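Local coordinates for protein BfpC (Escherichia coli, PDB 3VHJ) that takes part in type IV pilus biogenesis as a membrane protein, to which this piece contributes the cytoplasmic N-terminal domain, at residues L41-F53 against L153-K164. The protein carries 1 engineered substitution. Sequence-based numbering, arbitrary orientation.
Sequences LMSSKLYSVIGRF and LSLIKGKKLKEK
Tyr47 and Lys162 form an antiparallel hydrogen-bonded pair. Tyr47 N donates to Lys162 O at 2.9 Å, and Lys162 N returns to Tyr47 O at 2.7 Å, nearly straight at 171°. Beyond them, Lys164 N reaches Lys45 O by a more bent bond. The side chains of Tyr47 and Lys162 are bonded as well. The lysine chain bends at its third and fourth torsions (76° and -65°), bringing NZ back to donate to Tyr47 OH at 2.9 Å. Further along, Lys159 coils back so that NZ donates to Val49 O at 2.7 Å. Two waters link Ser48 OG to Lys159 O and Lys160 O. Strand 162-163 is an edge strand of a four-stranded antiparallel sheet, added beside strand 46-52 by the last modelled residues of the chain. In the packing, CB of Lys162 lies over one ring face of Tyr47, 4.1 Å from the centroid, in a CH-pi contact. Leu35 and Leu39 of helix 31-42 also touch the Tyr47 side chain. A serine in place of Tyr47 would probably leave the Lys162 ammonium without its phenol partner and open a gap beside helix 31-42. Lys159 CG rests on Ile50 CG2 at 3.7 Å. On the sheet face of Leu46, CD2 packs against Glu163 CB at 4.0 Å, while Glu163 OE2 forms a salt bridge with Lys63.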
ATOM      1  N   LEU A  41       8.157   9.359 -15.152  1.00 28.06           N
ATOM      2  CA  LEU A  41       8.320  10.420 -14.167  1.00 29.11           C
ATOM      3  C   LEU A  41       9.196  10.005 -12.992  1.00 29.43           C
ATOM      4  O   LEU A  41       9.930  10.817 -12.444  1.00 29.29           O
ATOM      5  CB  LEU A  41       6.956  10.858 -13.631  1.00 29.93           C
ATOM      6  CG  LEU A  41       6.985  11.860 -12.471  1.00 31.86           C
ATOM      7  CD1 LEU A  41       7.529  13.196 -12.965  1.00 33.65           C
ATOM      8  CD2 LEU A  41       5.588  12.036 -11.908  1.00 32.29           C
HETATM    9  N   MSE A  42       9.121   8.739 -12.605  1.00 29.25           N
HETATM   10  CA  MSE A  42       9.903   8.260 -11.471  1.00 29.45           C
HETATM   11  C   MSE A  42      11.196   7.566 -11.868  1.00 27.65           C
HETATM   12  O   MSE A  42      11.954   7.125 -11.006  1.00 26.45           O
HETATM   13  CB  MSE A  42       9.056   7.303 -10.630  1.00 31.63           C
HETATM   14  CG  MSE A  42       7.723   7.885 -10.182  1.00 35.18           C
HETATM   15 SE   MSE A  42       7.880   9.522  -9.149  1.00 43.82          SE
HETATM   16  CE  MSE A  42       8.477   8.734  -7.499  1.00 41.05           C
ATOM     17  N   SER A  43      11.447   7.472 -13.170  1.00 27.61           N
ATOM     18  CA  SER A  43      12.640   6.802 -13.669  1.00 28.15           C
ATOM     19  C   SER A  43      12.706   5.407 -13.052  1.00 26.95           C
ATOM     20  O   SER A  43      13.743   4.980 -12.551  1.00 27.22           O
ATOM     21  CB  SER A  43      13.899   7.601 -13.306  1.00 30.01           C
ATOM     22  OG  SER A  43      13.858   8.893 -13.886  1.00 32.81           O
ATOM     23  N   SER A  44      11.579   4.704 -13.093  1.00 25.75           N
ATOM     24  CA  SER A  44      11.478   3.363 -12.536  1.00 24.29           C
ATOM     25  C   SER A  44      11.082   2.347 -13.597  1.00 24.04           C
ATOM     26  O   SER A  44      10.447   2.695 -14.594  1.00 22.87           O
ATOM     27  CB  SER A  44      10.440   3.344 -11.414  1.00 24.00           C
ATOM     28  OG  SER A  44      10.227   2.026 -10.946  1.00 22.61           O
ATOM     29  N   LYS A  45      11.462   1.094 -13.376  1.00 24.30           N
ATOM     30  CA  LYS A  45      11.124   0.015 -14.299  1.00 25.48           C
ATOM     31  C   LYS A  45      10.283  -1.041 -13.583  1.00 23.43           C
ATOM     32  O   LYS A  45       9.898  -2.040 -14.181  1.00 24.13           O
ATOM     33  CB  LYS A  45      12.388  -0.658 -14.839  1.00 28.89           C
ATOM     34  CG  LYS A  45      13.328   0.249 -15.608  1.00 33.55           C
ATOM     35  CD  LYS A  45      14.366  -0.574 -16.366  1.00 38.36           C
ATOM     36  CE  LYS A  45      15.262  -1.382 -15.433  1.00 40.76           C
ATOM     37  NZ  LYS A  45      16.178  -0.508 -14.650  1.00 44.83           N
ATOM     38  N   LEU A  46      10.009  -0.813 -12.303  1.00 21.66           N
ATOM     39  CA  LEU A  46       9.240  -1.754 -11.493  1.00 20.16           C
ATOM     40  C   LEU A  46       7.777  -1.348 -11.396  1.00 19.45           C
ATOM     41  O   LEU A  46       7.459  -0.218 -11.029  1.00 18.47           O
ATOM     42  CB  LEU A  46       9.841  -1.836 -10.090  1.00 19.99           C
ATOM     43  CG  LEU A  46      11.276  -2.368 -10.018  1.00 22.17           C
ATOM     44  CD1 LEU A  46      11.773  -2.293  -8.581  1.00 20.68           C
ATOM     45  CD2 LEU A  46      11.320  -3.808 -10.526  1.00 21.57           C
ATOM     46  N   TYR A  47       6.885  -2.278 -11.712  1.00 18.20           N
ATOM     47  CA  TYR A  47       5.467  -1.968 -11.668  1.00 19.03           C
ATOM     48  C   TYR A  47       4.593  -3.200 -11.479  1.00 19.75           C
ATOM     49  O   TYR A  47       5.053  -4.336 -11.536  1.00 19.84           O
ATOM     50  CB  TYR A  47       5.044  -1.295 -12.967  1.00 19.34           C
ATOM     51  CG  TYR A  47       5.077  -2.246 -14.140  1.00 22.20           C
ATOM     52  CD1 TYR A  47       6.262  -2.492 -14.835  1.00 23.20           C
ATOM     53  CD2 TYR A  47       3.936  -2.951 -14.519  1.00 24.17           C
ATOM     54  CE1 TYR A  47       6.307  -3.416 -15.877  1.00 25.68           C
ATOM     55  CE2 TYR A  47       3.970  -3.877 -15.554  1.00 25.05           C
ATOM     56  CZ  TYR A  47       5.156  -4.106 -16.227  1.00 26.23           C
ATOM     57  OH  TYR A  47       5.190  -5.038 -17.237  1.00 27.10           O
ATOM     58  N   SER A  48       3.312  -2.945 -11.270  1.00 20.50           N
ATOM     59  CA  SER A  48       2.336  -4.000 -11.117  1.00 21.65           C
ATOM     60  C   SER A  48       0.985  -3.376 -11.401  1.00 21.13           C
ATOM     61  O   SER A  48       0.696  -2.273 -10.949  1.00 21.05           O
ATOM     62  CB  SER A  48       2.358  -4.566  -9.699  1.00 21.84           C
ATOM     63  OG  SER A  48       1.371  -5.569  -9.565  1.00 24.30           O
ATOM     64  N   VAL A  49       0.173  -4.064 -12.186  1.00 20.59           N
ATOM     65  CA  VAL A  49      -1.151  -3.568 -12.491  1.00 19.42           C
ATOM     66  C   VAL A  49      -2.109  -4.502 -11.781  1.00 19.28           C
ATOM     67  O   VAL A  49      -1.977  -5.716 -11.878  1.00 20.01           O
ATOM     68  CB  VAL A  49      -1.443  -3.602 -14.009  1.00 21.16           C
ATOM     69  CG1 VAL A  49      -2.878  -3.159 -14.271  1.00 20.44           C
ATOM     70  CG2 VAL A  49      -0.476  -2.685 -14.740  1.00 21.02           C
ATOM     71  N   ILE A  50      -3.047  -3.942 -11.031  1.00 21.11           N
ATOM     72  CA  ILE A  50      -4.009  -4.783 -10.343  1.00 24.22           C
ATOM     73  C   ILE A  50      -5.408  -4.374 -10.760  1.00 23.57           C
ATOM     74  O   ILE A  50      -5.700  -3.192 -10.945  1.00 23.97           O
ATOM     75  CB  ILE A  50      -3.859  -4.694  -8.810  1.00 24.85           C
ATOM     76  CG1 ILE A  50      -4.304  -3.329  -8.309  1.00 27.34           C
ATOM     77  CG2 ILE A  50      -2.411  -4.934  -8.423  1.00 24.69           C
ATOM     78  CD1 ILE A  50      -4.351  -3.231  -6.795  1.00 32.88           C
ATOM     79  N   GLY A  51      -6.266  -5.368 -10.934  1.00 26.24           N
ATOM     80  CA  GLY A  51      -7.622  -5.089 -11.350  1.00 28.23           C
ATOM     81  C   GLY A  51      -8.600  -5.240 -10.210  1.00 30.02           C
ATOM     82  O   GLY A  51      -8.475  -6.143  -9.375  1.00 30.16           O
ATOM     83  N   ARG A  52      -9.570  -4.337 -10.176  1.00 30.00           N
ATOM     84  CA  ARG A  52     -10.611  -4.349  -9.165  1.00 29.90           C
ATOM     85  C   ARG A  52     -11.927  -4.165  -9.910  1.00 31.36           C
ATOM     86  O   ARG A  52     -11.931  -3.846 -11.102  1.00 31.00           O
ATOM     87  CB  ARG A  52     -10.381  -3.221  -8.156  1.00 29.34           C
ATOM     88  CG  ARG A  52      -9.167  -3.451  -7.240  1.00 27.54           C
ATOM     89  CD  ARG A  52      -9.433  -4.581  -6.252  1.00 26.68           C
ATOM     90  NE  ARG A  52      -8.323  -4.834  -5.332  1.00 26.54           N
ATOM     91  CZ  ARG A  52      -7.318  -5.677  -5.557  1.00 24.79           C
ATOM     92  NH1 ARG A  52      -7.257  -6.372  -6.687  1.00 24.55           N
ATOM     93  NH2 ARG A  52      -6.379  -5.842  -4.632  1.00 24.19           N
ATOM     94  N   PHE A  53     -13.041  -4.378  -9.221  1.00 32.28           N
ATOM     95  CA  PHE A  53     -14.350  -4.242  -9.853  1.00 33.64           C
ATOM     96  C   PHE A  53     -14.578  -2.863 -10.469  1.00 33.65           C
ATOM     97  O   PHE A  53     -14.973  -2.750 -11.630  1.00 33.36           O
ATOM     98  CB  PHE A  53     -15.458  -4.530  -8.840  1.00 34.75           C
ATOM     99  CG  PHE A  53     -16.844  -4.419  -9.414  1.00 35.80           C
ATOM    100  CD1 PHE A  53     -17.261  -5.275 -10.426  1.00 36.37           C
ATOM    101  CD2 PHE A  53     -17.731  -3.455  -8.941  1.00 36.80           C
ATOM    102  CE1 PHE A  53     -18.546  -5.177 -10.963  1.00 35.00           C
ATOM    103  CE2 PHE A  53     -19.020  -3.348  -9.471  1.00 37.28           C
ATOM    104  CZ  PHE A  53     -19.426  -4.214 -10.485  1.00 36.22           C
ATOM    105  N   LEU A 153      -5.908  -9.462   8.859  1.00 29.01           N
ATOM    106  CA  LEU A 153      -6.710  -9.026   7.715  1.00 28.63           C
ATOM    107  C   LEU A 153      -6.814 -10.155   6.691  1.00 28.95           C
ATOM    108  O   LEU A 153      -5.924 -11.000   6.600  1.00 30.26           O
ATOM    109  CB  LEU A 153      -6.075  -7.796   7.052  1.00 26.92           C
ATOM    110  CG  LEU A 153      -5.821  -6.556   7.915  1.00 27.07           C
ATOM    111  CD1 LEU A 153      -5.166  -5.469   7.063  1.00 25.34           C
ATOM    112  CD2 LEU A 153      -7.125  -6.051   8.506  1.00 27.96           C
ATOM    113  N   SER A 154      -7.895 -10.167   5.918  1.00 29.26           N
ATOM    114  CA  SER A 154      -8.087 -11.204   4.908  1.00 31.47           C
ATOM    115  C   SER A 154      -7.226 -10.939   3.673  1.00 30.66           C
ATOM    116  O   SER A 154      -7.249  -9.841   3.111  1.00 28.61           O
ATOM    117  CB  SER A 154      -9.561 -11.285   4.495  1.00 33.16           C
ATOM    118  OG  SER A 154     -10.384 -11.635   5.595  1.00 37.05           O
ATOM    119  N   LEU A 155      -6.480 -11.953   3.252  1.00 31.74           N
ATOM    120  CA  LEU A 155      -5.605 -11.826   2.092  1.00 33.25           C
ATOM    121  C   LEU A 155      -6.044 -12.679   0.909  1.00 34.15           C
ATOM    122  O   LEU A 155      -6.923 -13.536   1.017  1.00 34.27           O
ATOM    123  CB  LEU A 155      -4.175 -12.221   2.464  1.00 33.08           C
ATOM    124  CG  LEU A 155      -3.560 -11.605   3.721  1.00 33.03           C
ATOM    125  CD1 LEU A 155      -2.112 -12.056   3.829  1.00 34.20           C
ATOM    126  CD2 LEU A 155      -3.637 -10.089   3.660  1.00 33.22           C
ATOM    127  N   ILE A 156      -5.414 -12.416  -0.229  1.00 32.68           N
ATOM    128  CA  ILE A 156      -5.663 -13.150  -1.458  1.00 31.17           C
ATOM    129  C   ILE A 156      -4.292 -13.230  -2.104  1.00 31.79           C
ATOM    130  O   ILE A 156      -3.330 -12.652  -1.586  1.00 30.67           O
ATOM    131  CB  ILE A 156      -6.638 -12.400  -2.407  1.00 31.89           C
ATOM    132  CG1 ILE A 156      -6.152 -10.971  -2.649  1.00 31.08           C
ATOM    133  CG2 ILE A 156      -8.039 -12.400  -1.822  1.00 32.68           C
ATOM    134  CD1 ILE A 156      -6.986 -10.207  -3.656  1.00 30.96           C
ATOM    135  N   LYS A 157      -4.182 -13.949  -3.213  1.00 31.25           N
ATOM    136  CA  LYS A 157      -2.897 -14.043  -3.884  1.00 31.92           C
ATOM    137  C   LYS A 157      -2.596 -12.654  -4.432  1.00 30.51           C
ATOM    138  O   LYS A 157      -3.384 -12.096  -5.202  1.00 30.07           O
ATOM    139  CB  LYS A 157      -2.952 -15.061  -5.024  1.00 32.81           C
ATOM    140  CG  LYS A 157      -1.602 -15.306  -5.691  1.00 36.15           C
ATOM    141  CD  LYS A 157      -1.706 -16.382  -6.759  1.00 37.56           C
ATOM    142  CE  LYS A 157      -0.369 -16.618  -7.444  1.00 40.37           C
ATOM    143  NZ  LYS A 157       0.688 -17.032  -6.477  1.00 40.42           N
ATOM    144  N   GLY A 158      -1.471 -12.086  -4.016  1.00 28.93           N
ATOM    145  CA  GLY A 158      -1.111 -10.761  -4.481  1.00 26.63           C
ATOM    146  C   GLY A 158      -0.485 -10.776  -5.860  1.00 26.66           C
ATOM    147  O   GLY A 158      -0.313 -11.834  -6.465  1.00 26.86           O
ATOM    148  N   LYS A 159      -0.150  -9.592  -6.358  1.00 24.98           N
ATOM    149  CA  LYS A 159       0.472  -9.448  -7.665  1.00 25.58           C
ATOM    150  C   LYS A 159       1.922  -9.048  -7.422  1.00 24.81           C
ATOM    151  O   LYS A 159       2.211  -8.219  -6.557  1.00 22.10           O
ATOM    152  CB  LYS A 159      -0.239  -8.366  -8.481  1.00 27.27           C
ATOM    153  CG  LYS A 159      -1.732  -8.604  -8.702  1.00 32.38           C
ATOM    154  CD  LYS A 159      -1.992  -9.808  -9.598  1.00 34.15           C
ATOM    155  CE  LYS A 159      -1.435  -9.597 -11.005  1.00 36.84           C
ATOM    156  NZ  LYS A 159      -2.065  -8.431 -11.692  1.00 38.19           N
ATOM    157  N   LYS A 160       2.832  -9.641  -8.182  1.00 22.44           N
ATOM    158  CA  LYS A 160       4.249  -9.357  -8.027  1.00 22.83           C
ATOM    159  C   LYS A 160       4.736  -8.200  -8.887  1.00 20.85           C
ATOM    160  O   LYS A 160       4.172  -7.905  -9.944  1.00 20.83           O
ATOM    161  CB  LYS A 160       5.069 -10.601  -8.369  1.00 24.00           C
ATOM    162  CG  LYS A 160       4.824 -11.802  -7.472  1.00 27.75           C
ATOM    163  CD  LYS A 160       5.656 -12.989  -7.947  1.00 30.94           C
ATOM    164  CE  LYS A 160       5.545 -14.172  -7.002  1.00 33.26           C
ATOM    165  NZ  LYS A 160       4.140 -14.642  -6.889  1.00 38.16           N
ATOM    166  N   LEU A 161       5.795  -7.543  -8.428  1.00 20.45           N
ATOM    167  CA  LEU A 161       6.378  -6.446  -9.183  1.00 19.75           C
ATOM    168  C   LEU A 161       7.011  -7.035 -10.441  1.00 22.50           C
ATOM    169  O   LEU A 161       7.662  -8.080 -10.383  1.00 20.57           O
ATOM    170  CB  LEU A 161       7.456  -5.735  -8.358  1.00 18.77           C
ATOM    171  CG  LEU A 161       6.966  -4.896  -7.173  1.00 17.94           C
ATOM    172  CD1 LEU A 161       8.155  -4.248  -6.457  1.00 18.10           C
ATOM    173  CD2 LEU A 161       6.020  -3.827  -7.682  1.00 17.07           C
ATOM    174  N   LYS A 162       6.791  -6.379 -11.573  1.00 23.44           N
ATOM    175  CA  LYS A 162       7.359  -6.816 -12.842  1.00 26.73           C
ATOM    176  C   LYS A 162       8.372  -5.746 -13.218  1.00 28.20           C
ATOM    177  O   LYS A 162       8.320  -4.635 -12.697  1.00 27.43           O
ATOM    178  CB  LYS A 162       6.264  -6.928 -13.910  1.00 27.47           C
ATOM    179  CG  LYS A 162       5.174  -7.939 -13.551  1.00 29.99           C
ATOM    180  CD  LYS A 162       3.995  -7.911 -14.515  1.00 35.39           C
ATOM    181  CE  LYS A 162       4.312  -8.589 -15.845  1.00 39.07           C
ATOM    182  NZ  LYS A 162       5.362  -7.877 -16.621  1.00 42.69           N
ATOM    183  N   GLU A 163       9.292  -6.067 -14.119  1.00 30.32           N
ATOM    184  CA  GLU A 163      10.301  -5.092 -14.499  1.00 34.88           C
ATOM    185  C   GLU A 163      10.282  -4.746 -15.983  1.00 37.87           C
ATOM    186  O   GLU A 163       9.955  -5.586 -16.820  1.00 37.12           O
ATOM    187  CB  GLU A 163      11.678  -5.612 -14.082  1.00 35.86           C
ATOM    188  CG  GLU A 163      12.824  -4.643 -14.300  1.00 39.21           C
ATOM    189  CD  GLU A 163      13.985  -4.921 -13.363  1.00 40.89           C
ATOM    190  OE1 GLU A 163      14.256  -6.108 -13.084  1.00 41.98           O
ATOM    191  OE2 GLU A 163      14.631  -3.954 -12.908  1.00 41.57           O
ATOM    192  N   LYS A 164      10.628  -3.494 -16.283  1.00 41.71           N
ATOM    193  CA  LYS A 164      10.682  -2.958 -17.644  1.00 45.61           C
ATOM    194  C   LYS A 164       9.331  -2.438 -18.109  1.00 47.61           C
ATOM    195  O   LYS A 164       9.205  -1.204 -18.261  1.00 49.16           O
ATOM    196  CB  LYS A 164      11.191  -4.019 -18.624  1.00 46.42           C
ATOM    197  CG  LYS A 164      12.587  -4.531 -18.306  1.00 47.97           C
ATOM    198  CD  LYS A 164      12.972  -5.729 -19.172  1.00 50.21           C
ATOM    199  CE  LYS A 164      13.039  -5.377 -20.652  1.00 50.37           C
ATOM    200  NZ  LYS A 164      11.705  -5.045 -21.219  1.00 51.58           N
TER
HETATM  201  O   HOH W   1       1.901  -8.138 -11.233  1.00 29.53           O
HETATM  202  O   HOH W   2       0.789  -5.707  -7.100  1.00 37.08           O